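Local coordinates for quinonprotein alcohol dehydrogenase-like protein (Bacteroides thetaiotaomicron VPI-5482, PDB 4R5O) that is of unknown function but binds calcium ions and joins an immunoglobulin-like beta-sandwich domain to a seven-bladed beta-propeller of the YVTN repeat family, at residues A[244-248]-A[273-277]; A[294-300]-A[312-318]; A[285-290]-A[301-305]. The contacts are given in a common frame with arbitrary orientation. Residues are numbered along the deposited sequence.

Contact 1: A[244-248]-A[273-277]; sequences DESKV and IQKQK
Residues 244-248 run antiparallel to 273-277. The first strand begins at Ser246 and continues past the segment, while the second ends at Gln274, so only one hydrogen-bonded and one non-hydrogen-bonded pair form. Asp244, in loop conformation, turns its side chain away; Asp244 O accepts a hydrogen bond from Thr241 OG1 and lies 3.8 Å from Lys275 CA. Glu245 (chi1 and chi2 both t) stands opposite Lys275, CA atoms 4.6 Å apart. Its extended chain lays CG 3.6 Å from Ile273 CG2, while OE1 stops 4.2 Å from Lys275 NZ, too far for a salt bridge. Ser246, fully extended (phi/psi -150/155), forms the hydrogen-bonded pair with Gln274 at a CA-CA distance of 5.3 Å: Ser246 N gives to Gln274 O (2.9 Å), and Gln274 N returns a short, nearly straight bond to Ser246 O (2.6 Å). Lys247 faces Ile273 (chi1 and chi2 m) in the non-hydrogen-bonded pair, CA-CA 4.6 Å; with chi1 m and chi4 p its NZ curls to 3.4 Å from Ile273 CD1. Val248 (chi1 t) closes the contact, CG2 3.2 Å from NE2 of Gln274 (chi1 m, chi2 t). Lys275, at phi/psi -124/19, bends the second segment out of the strand, and Gln276 and Lys277 diverge. The arrangement is the edge of a propeller blade: strand 246-252 is flanked by 235-239 and by the short strands 268-270 and 272-274, Gln274 OE1 is hydrogen-bonded to Asn239 ND2 and Gln274 NE2 to Leu291 O, and Ile273 and Lys275 bond to strand 288-294 of the next sheet.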
loop_
_atom_site.group_PDB
_atom_site.type_symbol
_atom_site.label_atom_id
_atom_site.label_comp_id
_atom_site.label_asym_id
_atom_site.label_seq_id
_atom_site.Cartn_x
_atom_site.Cartn_y
_atom_site.Cartn_z
ATOM N N ASP A 244 -20.595 -13.883 -11.872
ATOM C CA ASP A 244 -21.627 -13.796 -12.908
ATOM C C ASP A 244 -21.065 -13.351 -14.245
ATOM O O ASP A 244 -20.118 -12.577 -14.302
ATOM C CB ASP A 244 -22.746 -12.819 -12.485
ATOM C CG ASP A 244 -23.491 -13.213 -11.209
ATOM O OD1 ASP A 244 -23.697 -14.439 -10.984
ATOM O OD2 ASP A 244 -23.928 -12.295 -10.467
ATOM N N GLU A 245 -21.684 -13.831 -15.332
ATOM C CA GLU A 245 -21.320 -13.500 -16.702
ATOM C C GLU A 245 -21.619 -12.020 -16.916
ATOM O O GLU A 245 -22.733 -11.549 -16.653
ATOM C CB GLU A 245 -22.064 -14.416 -17.693
ATOM C CG GLU A 245 -21.764 -14.151 -19.161
ATOM C CD GLU A 245 -22.455 -15.057 -20.171
ATOM O OE1 GLU A 245 -22.697 -16.245 -19.850
ATOM O OE2 GLU A 245 -22.678 -14.602 -21.318
ATOM N N SER A 246 -20.588 -11.277 -17.303
ATOM C CA SER A 246 -20.675 -9.834 -17.515
ATOM C C SER A 246 -19.696 -9.427 -18.585
ATOM O O SER A 246 -18.709 -10.123 -18.797
ATOM C CB SER A 246 -20.398 -9.091 -16.203
ATOM O OG SER A 246 -20.522 -7.690 -16.345
ATOM N N LYS A 247 -19.964 -8.317 -19.263
ATOM C CA LYS A 247 -19.054 -7.789 -20.268
ATOM C C LYS A 247 -18.270 -6.630 -19.716
ATOM O O LYS A 247 -18.795 -5.926 -18.845
ATOM C CB LYS A 247 -19.810 -7.345 -21.522
ATOM C CG LYS A 247 -20.251 -8.487 -22.395
ATOM C CD LYS A 247 -21.037 -7.974 -23.549
ATOM C CE LYS A 247 -21.485 -9.071 -24.475
ATOM N NZ LYS A 247 -22.246 -10.150 -23.778
ATOM N N VAL A 248 -17.029 -6.401 -20.231
ATOM C CA VAL A 248 -16.239 -5.219 -19.874
ATOM C C VAL A 248 -17.084 -4.021 -20.267
ATOM O O VAL A 248 -17.675 -4.018 -21.349
ATOM C CB VAL A 248 -14.805 -5.190 -20.501
ATOM C CG1 VAL A 248 -14.149 -3.820 -20.368
ATOM C CG2 VAL A 248 -13.912 -6.255 -19.898
ATOM N N ILE A 273 -16.352 -11.105 -22.505
ATOM C CA ILE A 273 -17.118 -11.821 -21.482
ATOM C C ILE A 273 -16.206 -12.120 -20.310
ATOM O O ILE A 273 -15.169 -12.750 -20.475
ATOM C CB ILE A 273 -17.794 -13.139 -22.006
ATOM C CG1 ILE A 273 -18.459 -13.042 -23.430
ATOM C CG2 ILE A 273 -18.651 -13.849 -20.933
ATOM C CD1 ILE A 273 -19.509 -12.099 -23.594
ATOM N N GLN A 274 -16.610 -11.699 -19.121
ATOM C CA GLN A 274 -15.871 -11.960 -17.897
ATOM C C GLN A 274 -16.794 -12.646 -16.892
ATOM O O GLN A 274 -17.968 -12.278 -16.755
ATOM C CB GLN A 274 -15.274 -10.670 -17.335
ATOM C CG GLN A 274 -14.205 -10.068 -18.259
ATOM C CD GLN A 274 -13.603 -8.794 -17.743
ATOM O OE1 GLN A 274 -14.256 -7.994 -17.049
ATOM N NE2 GLN A 274 -12.376 -8.529 -18.174
ATOM N N LYS A 275 -16.282 -13.706 -16.261
ATOM C CA LYS A 275 -17.019 -14.494 -15.273
ATOM C C LYS A 275 -16.230 -14.547 -13.960
ATOM O O LYS A 275 -16.473 -15.414 -13.123
ATOM C CB LYS A 275 -17.302 -15.912 -15.804
ATOM C CG LYS A 275 -18.156 -15.976 -17.068
ATOM C CD LYS A 275 -18.404 -17.414 -17.484
ATOM C CE LYS A 275 -19.266 -17.510 -18.716
ATOM N NZ LYS A 275 -19.489 -18.925 -19.115
ATOM N N GLN A 276 -15.278 -13.611 -13.782
ATOM C CA GLN A 276 -14.404 -13.507 -12.608
ATOM C C GLN A 276 -13.697 -12.149 -12.539
ATOM O O GLN A 276 -13.716 -11.382 -13.508
ATOM C CB GLN A 276 -13.323 -14.623 -12.626
ATOM C CG GLN A 276 -12.286 -14.446 -13.759
ATOM C CD GLN A 276 -11.076 -15.309 -13.603
ATOM O OE1 GLN A 276 -11.159 -16.543 -13.587
ATOM N NE2 GLN A 276 -9.917 -14.672 -13.546
ATOM N N LYS A 277 -12.981 -11.903 -11.428
ATOM C CA LYS A 277 -12.166 -10.714 -11.269
ATOM C C LYS A 277 -10.916 -10.839 -12.067
ATOM O O LYS A 277 -10.173 -11.815 -11.892
ATOM C CB LYS A 277 -11.804 -10.454 -9.805
ATOM C CG LYS A 277 -12.947 -10.206 -8.885
ATOM C CD LYS A 277 -12.402 -9.821 -7.561
ATOM C CE LYS A 277 -13.510 -9.628 -6.573
ATOM N NZ LYS A 277 -12.995 -9.072 -5.301
#

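Contact 2: A[294-300]-A[312-318]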
loop_
_atom_site.group_PDB
_atom_site.type_symbol
_atom_site.label_atom_id
_atom_site.label_comp_id
_atom_site.label_asym_id
_atom_site.label_seq_id
_atom_site.Cartn_x
_atom_site.Cartn_y
_atom_site.Cartn_z
ATOM N N ALA A 294 -13.391 -18.177 -21.337
ATOM C CA ALA A 294 -13.654 -19.151 -22.408
ATOM C C ALA A 294 -13.900 -20.542 -21.792
ATOM O O ALA A 294 -13.576 -20.767 -20.615
ATOM C CB ALA A 294 -12.500 -19.188 -23.413
ATOM N N ASP A 295 -14.512 -21.457 -22.573
ATOM C CA ASP A 295 -14.888 -22.799 -22.121
ATOM C C ASP A 295 -13.670 -23.627 -21.679
ATOM O O ASP A 295 -13.672 -24.145 -20.555
ATOM C CB ASP A 295 -15.642 -23.568 -23.235
ATOM C CG ASP A 295 -16.996 -23.015 -23.654
ATOM O OD1 ASP A 295 -17.670 -22.379 -22.810
ATOM O OD2 ASP A 295 -17.439 -23.326 -24.786
ATOM N N ASN A 296 -12.644 -23.732 -22.548
ATOM C CA ASN A 296 -11.470 -24.576 -22.326
ATOM C C ASN A 296 -10.188 -23.740 -22.117
ATOM O O ASN A 296 -9.091 -24.171 -22.499
ATOM C CB ASN A 296 -11.297 -25.537 -23.523
ATOM C CG ASN A 296 -11.455 -24.900 -24.898
ATOM O OD1 ASN A 296 -11.749 -23.696 -25.053
ATOM N ND2 ASN A 296 -11.317 -25.719 -25.938
ATOM N N GLY A 297 -10.330 -22.614 -21.424
ATOM C CA GLY A 297 -9.221 -21.725 -21.121
ATOM C C GLY A 297 -9.678 -20.292 -20.966
ATOM O O GLY A 297 -10.676 -20.034 -20.290
ATOM N N CYS A 298 -8.920 -19.344 -21.529
ATOM C CA CYS A 298 -9.219 -17.912 -21.490
ATOM C C CYS A 298 -8.669 -17.272 -22.745
ATOM O O CYS A 298 -7.890 -17.912 -23.442
ATOM C CB CYS A 298 -8.659 -17.249 -20.228
ATOM S SG CYS A 298 -6.843 -17.212 -20.115
ATOM N N ASN A 299 -9.048 -16.018 -23.030
ATOM C CA ASN A 299 -8.498 -15.269 -24.153
ATOM C C ASN A 299 -7.797 -14.020 -23.670
ATOM O O ASN A 299 -8.393 -13.248 -22.916
ATOM C CB ASN A 299 -9.583 -14.891 -25.145
ATOM C CG ASN A 299 -10.376 -16.037 -25.691
ATOM O OD1 ASN A 299 -9.846 -16.998 -26.250
ATOM N ND2 ASN A 299 -11.680 -15.909 -25.611
ATOM N N ILE A 300 -6.530 -13.816 -24.078
ATOM C CA ILE A 300 -5.783 -12.577 -23.795
ATOM C C ILE A 300 -6.298 -11.553 -24.785
ATOM O O ILE A 300 -6.129 -11.732 -25.999
ATOM C CB ILE A 300 -4.251 -12.763 -23.843
ATOM C CG1 ILE A 300 -3.809 -13.928 -22.932
ATOM C CG2 ILE A 300 -3.547 -11.440 -23.509
ATOM C CD1 ILE A 300 -2.383 -14.362 -23.078
ATOM N N VAL A 312 -6.177 -13.672 -28.485
ATOM C CA VAL A 312 -5.258 -14.810 -28.520
ATOM C C VAL A 312 -5.694 -15.799 -27.459
ATOM O O VAL A 312 -5.705 -15.423 -26.283
ATOM C CB VAL A 312 -3.772 -14.378 -28.316
ATOM C CG1 VAL A 312 -2.854 -15.593 -28.173
ATOM C CG2 VAL A 312 -3.286 -13.446 -29.433
ATOM N N PHE A 313 -5.997 -17.071 -27.851
ATOM C CA PHE A 313 -6.437 -18.122 -26.933
ATOM C C PHE A 313 -5.258 -18.697 -26.139
ATOM O O PHE A 313 -4.194 -18.992 -26.695
ATOM C CB PHE A 313 -7.164 -19.250 -27.696
ATOM C CG PHE A 313 -7.574 -20.441 -26.857
ATOM C CD1 PHE A 313 -8.688 -20.377 -26.022
ATOM C CD2 PHE A 313 -6.859 -21.639 -26.922
ATOM C CE1 PHE A 313 -9.044 -21.469 -25.219
ATOM C CE2 PHE A 313 -7.226 -22.736 -26.136
ATOM C CZ PHE A 313 -8.316 -22.647 -25.292
ATOM N N ALA A 314 -5.477 -18.864 -24.816
ATOM C CA ALA A 314 -4.549 -19.428 -23.826
ATOM C C ALA A 314 -5.190 -20.655 -23.224
ATOM O O ALA A 314 -6.187 -20.523 -22.504
ATOM C CB ALA A 314 -4.217 -18.392 -22.776
ATOM N N ASN A 315 -4.630 -21.857 -23.536
ATOM C CA ASN A 315 -5.141 -23.163 -23.124
ATOM C C ASN A 315 -4.869 -23.429 -21.623
ATOM O O ASN A 315 -4.259 -24.447 -21.259
ATOM C CB ASN A 315 -4.507 -24.266 -23.993
ATOM C CG ASN A 315 -2.987 -24.253 -24.025
ATOM O OD1 ASN A 315 -2.338 -23.185 -24.068
ATOM N ND2 ASN A 315 -2.391 -25.447 -24.068
ATOM N N PHE A 316 -5.340 -22.524 -20.747
ATOM C CA PHE A 316 -5.220 -22.628 -19.286
ATOM C C PHE A 316 -6.272 -21.724 -18.704
ATOM O O PHE A 316 -6.618 -20.712 -19.310
ATOM C CB PHE A 316 -3.803 -22.326 -18.729
ATOM C CG PHE A 316 -3.328 -20.904 -18.889
ATOM C CD1 PHE A 316 -3.702 -19.916 -17.974
ATOM C CD2 PHE A 316 -2.477 -20.555 -19.928
ATOM C CE1 PHE A 316 -3.256 -18.597 -18.113
ATOM C CE2 PHE A 316 -2.022 -19.238 -20.061
ATOM C CZ PHE A 316 -2.418 -18.267 -19.156
ATOM N N GLN A 317 -6.787 -22.097 -17.544
ATOM C CA GLN A 317 -7.808 -21.351 -16.839
ATOM C C GLN A 317 -7.127 -20.291 -15.972
ATOM O O GLN A 317 -6.127 -20.620 -15.332
ATOM C CB GLN A 317 -8.651 -22.338 -16.012
ATOM C CG GLN A 317 -10.087 -21.895 -15.760
ATOM C CD GLN A 317 -11.004 -21.826 -16.969
ATOM O OE1 GLN A 317 -10.767 -22.421 -18.031
ATOM N NE2 GLN A 317 -12.074 -21.066 -16.820
ATOM N N PRO A 318 -7.604 -19.024 -15.919
ATOM C CA PRO A 318 -6.922 -18.029 -15.070
ATOM C C PRO A 318 -7.208 -18.223 -13.597
ATOM O O PRO A 318 -8.282 -18.706 -13.245
ATOM C CB PRO A 318 -7.491 -16.689 -15.534
ATOM C CG PRO A 318 -8.488 -16.992 -16.593
ATOM C CD PRO A 318 -8.779 -18.444 -16.592
#
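Cys298, Phe313 and Ile300 lose the most surface in this pairing of strands 297-303 and 309-314, whose short segments run antiparallel at 148°. Cys298 forms a hydrogen-bonded pair with Ala314: Cys298 N reaches Ala314 O at 3.1 Å and Ala314 N reaches Cys298 O at 2.9 Å. Its side chain shares a face with Ala314, so SG lies 3.9 Å from Ala314 CB, while CB touches Pro318 CG at 3.6 Å. SG also sits 4.8 Å from the centroid of the Phe316 ring, an oblique sulfur-aromatic contact. Phe313, the non-hydrogen-bonded partner of Asn299, lies on the other face. Its t rotamer brings the ring back over the neighbouring strand, where its edge meets Asn299 OD1 (3.6 Å from CD1) and Asn296 O (3.3 Å from CZ); Asn299 ND2 is hydrogen-bonded to Glu292 OE1. Gly297 fits beside this ring; its phi/psi of 152/-138 suits glycine, and a CB would clash with Ala314 O. Ile300 pairs with Val312 through Ile300 N to Val312 O (2.9 Å) and Val312 N to Ile300 O (3.2 Å). At the other end, beyond Ala314, an inverse gamma turn centred on Asn315, with Phe316 N bonded to Ala314 O at 2.8 Å, ends the regular pairing. Ile300 and Phe316 pack against Leu342, and the Phe316 ring stacks with Tyr350. This is the outer beta hairpin of a four-stranded antiparallel propeller blade, its Cys298, Ile300 and Ala314 face turned toward strands 339-343 and 349-353, probably of the next blade.

Contact 3: A[285-290]-A[301-305]; sequences DGNVYT and VKIKN
Two arms of a beta hairpin, strands 288-294 and 297-303, pair here with their short segments antiparallel at 151° and 4.7 Å apart at closest approach. Val301 opens the second segment in a hydrogen-bonded pair with Thr290: Val301 N donates to Thr290 O (2.8 Å) and Thr290 N to Val301 O (3.1 Å). The same Val301 O takes a close CA-H...O contact from Tyr289 CA at 3.1 Å. Lys302 follows, the non-hydrogen-bonded partner of Tyr289, CA-CA 4.7 Å. Tyr289 (chi1 m, chi2 77°) lays its ring so that Lys302 CA sits over one face, 4.2 Å from the centroid, a CH-pi contact. The Lys302 side chain, all t, brings CE 3.7 Å from Asp285 OD2; NZ has a long, weak ion pair with Glu310. Ile303 pairs with Val288 through a short bond from Ile303 N to Val288 O (2.6 Å) and a weak one from Val288 N to Ile303 O (3.3 Å). With chi1 m and chi2 t, Ile303 CD1 lies 4.0 Å from Val288 CG1 and 3.9 Å from Thr290 CG2. Bridging stops there, but contact goes on: Asn287 (chi1 m) sets CB 3.7 Å from Ile303 O, its CA 5.4 Å from Lys304 CA, and Asn305 leans back toward Gly286. Asp285 (chi1 p) makes an Asx turn, OD1 accepting from Asn287 N at 2.9 Å, with Gly286 at positive phi. Chemistry divides by face: Val288, Thr290, Val301 and Ile303 supply a largely apolar layer, Thr290 OG1 being hydrogen-bonded to Asn279 O, while Tyr289 and Lys302 form a more polar one, where Asp285 OD2 accepts from Tyr289 OH at 2.6 Å.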
loop_
_atom_site.group_PDB
_atom_site.type_symbol
_atom_site.label_atom_id
_atom_site.label_comp_id
_atom_site.label_asym_id
_atom_site.label_seq_id
_atom_site.Cartn_x
_atom_site.Cartn_y
_atom_site.Cartn_z
ATOM N N ASP A 285 3.414 -2.208 -25.912
ATOM C CA ASP A 285 2.922 -1.839 -27.241
ATOM C C ASP A 285 1.959 -0.611 -27.182
ATOM O O ASP A 285 1.502 -0.141 -28.230
ATOM C CB ASP A 285 2.206 -3.032 -27.891
ATOM C CG ASP A 285 0.939 -3.513 -27.220
ATOM O OD1 ASP A 285 0.640 -3.051 -26.103
ATOM O OD2 ASP A 285 0.254 -4.356 -27.805
ATOM N N GLY A 286 1.657 -0.139 -25.965
ATOM C CA GLY A 286 0.791 1.005 -25.692
ATOM C C GLY A 286 -0.676 0.655 -25.633
ATOM O O GLY A 286 -1.525 1.547 -25.541
ATOM N N ASN A 287 -0.983 -0.655 -25.687
ATOM C CA ASN A 287 -2.349 -1.170 -25.668
ATOM C C ASN A 287 -2.704 -1.722 -24.287
ATOM O O ASN A 287 -1.820 -1.983 -23.469
ATOM C CB ASN A 287 -2.554 -2.246 -26.744
ATOM C CG ASN A 287 -2.564 -1.693 -28.148
ATOM O OD1 ASN A 287 -1.960 -2.253 -29.059
ATOM N ND2 ASN A 287 -3.144 -0.525 -28.341
ATOM N N VAL A 288 -4.022 -1.838 -24.017
ATOM C CA VAL A 288 -4.538 -2.350 -22.753
ATOM C C VAL A 288 -4.966 -3.763 -22.989
ATOM O O VAL A 288 -5.602 -4.057 -23.997
ATOM C CB VAL A 288 -5.663 -1.463 -22.170
ATOM C CG1 VAL A 288 -6.477 -2.187 -21.098
ATOM C CG2 VAL A 288 -5.055 -0.178 -21.617
ATOM N N TYR A 289 -4.599 -4.641 -22.052
ATOM C CA TYR A 289 -4.912 -6.054 -22.088
ATOM C C TYR A 289 -5.700 -6.483 -20.895
ATOM O O TYR A 289 -5.425 -6.060 -19.780
ATOM C CB TYR A 289 -3.618 -6.888 -22.152
ATOM C CG TYR A 289 -2.882 -6.807 -23.463
ATOM C CD1 TYR A 289 -2.109 -5.696 -23.782
ATOM C CD2 TYR A 289 -2.847 -7.895 -24.329
ATOM C CE1 TYR A 289 -1.403 -5.626 -24.984
ATOM C CE2 TYR A 289 -2.133 -7.846 -25.528
ATOM C CZ TYR A 289 -1.411 -6.709 -25.849
ATOM O OH TYR A 289 -0.679 -6.682 -27.003
ATOM N N THR A 290 -6.642 -7.378 -21.114
ATOM C CA THR A 290 -7.406 -8.025 -20.059
ATOM C C THR A 290 -7.636 -9.461 -20.526
ATOM O O THR A 290 -7.083 -9.861 -21.536
ATOM C CB THR A 290 -8.684 -7.243 -19.714
ATOM O OG1 THR A 290 -9.228 -7.758 -18.487
ATOM C CG2 THR A 290 -9.737 -7.242 -20.846
ATOM N N VAL A 301 -7.007 -10.537 -24.284
ATOM C CA VAL A 301 -7.636 -9.560 -25.162
ATOM C C VAL A 301 -6.810 -8.268 -25.204
ATOM O O VAL A 301 -6.570 -7.654 -24.188
ATOM C CB VAL A 301 -9.099 -9.270 -24.739
ATOM C CG1 VAL A 301 -9.737 -8.215 -25.637
ATOM C CG2 VAL A 301 -9.932 -10.548 -24.758
ATOM N N LYS A 302 -6.421 -7.858 -26.402
ATOM C CA LYS A 302 -5.752 -6.598 -26.710
ATOM C C LYS A 302 -6.820 -5.573 -27.005
ATOM O O LYS A 302 -7.675 -5.840 -27.842
ATOM C CB LYS A 302 -4.793 -6.804 -27.887
ATOM C CG LYS A 302 -4.073 -5.599 -28.451
ATOM C CD LYS A 302 -3.314 -6.110 -29.657
ATOM C CE LYS A 302 -2.375 -5.172 -30.346
ATOM N NZ LYS A 302 -1.672 -5.831 -31.471
ATOM N N ILE A 303 -6.812 -4.440 -26.285
ATOM C CA ILE A 303 -7.799 -3.382 -26.503
ATOM C C ILE A 303 -7.032 -2.258 -27.158
ATOM O O ILE A 303 -6.174 -1.644 -26.513
ATOM C CB ILE A 303 -8.575 -2.951 -25.218
ATOM C CG1 ILE A 303 -9.064 -4.190 -24.386
ATOM C CG2 ILE A 303 -9.726 -1.986 -25.578
ATOM C CD1 ILE A 303 -9.649 -3.916 -22.904
ATOM N N LYS A 304 -7.271 -2.029 -28.459
ATOM C CA LYS A 304 -6.509 -0.996 -29.138
ATOM C C LYS A 304 -7.143 0.386 -28.820
ATOM O O LYS A 304 -8.221 0.448 -28.214
ATOM C CB LYS A 304 -6.433 -1.282 -30.642
ATOM C CG LYS A 304 -5.825 -2.644 -31.019
ATOM C CD LYS A 304 -5.854 -2.814 -32.534
ATOM C CE LYS A 304 -5.338 -4.131 -33.043
ATOM N NZ LYS A 304 -5.358 -4.175 -34.528
ATOM N N ASN A 305 -6.437 1.480 -29.187
ATOM C CA ASN A 305 -6.840 2.881 -29.000
ATOM C C ASN A 305 -8.259 3.164 -29.536
ATOM O O ASN A 305 -8.974 3.995 -28.968
ATOM C CB ASN A 305 -5.843 3.832 -29.710
ATOM C CG ASN A 305 -4.389 3.789 -29.226
ATOM O OD1 ASN A 305 -3.980 2.987 -28.353
ATOM N ND2 ASN A 305 -3.567 4.673 -29.808
#

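Contact 1 closes before the others open along the chain, whereas the segments of contacts 2 and 3 alternate, because both use strand 297-303. Contact 3 pairs it with 288-294 and contact 2 with 309-314, so together they define the three outer strands of one four-stranded blade; their centres are about 17 Å apart, and Ile300 CG2 meets Tyr289 CD2 at 3.7 Å. Contact 1 belongs to the preceding sheet, its centre about 14 Å from that of contact 2 and 18 Å from that of contact 3. It lies where the two sheets meet: Gln274 NE2 approaches Thr290 OG1 at 3.3 Å, Gln276 OE1 approaches Pro318 O at 3.6 Å, and Ile273 is backbone-bonded to Ser293.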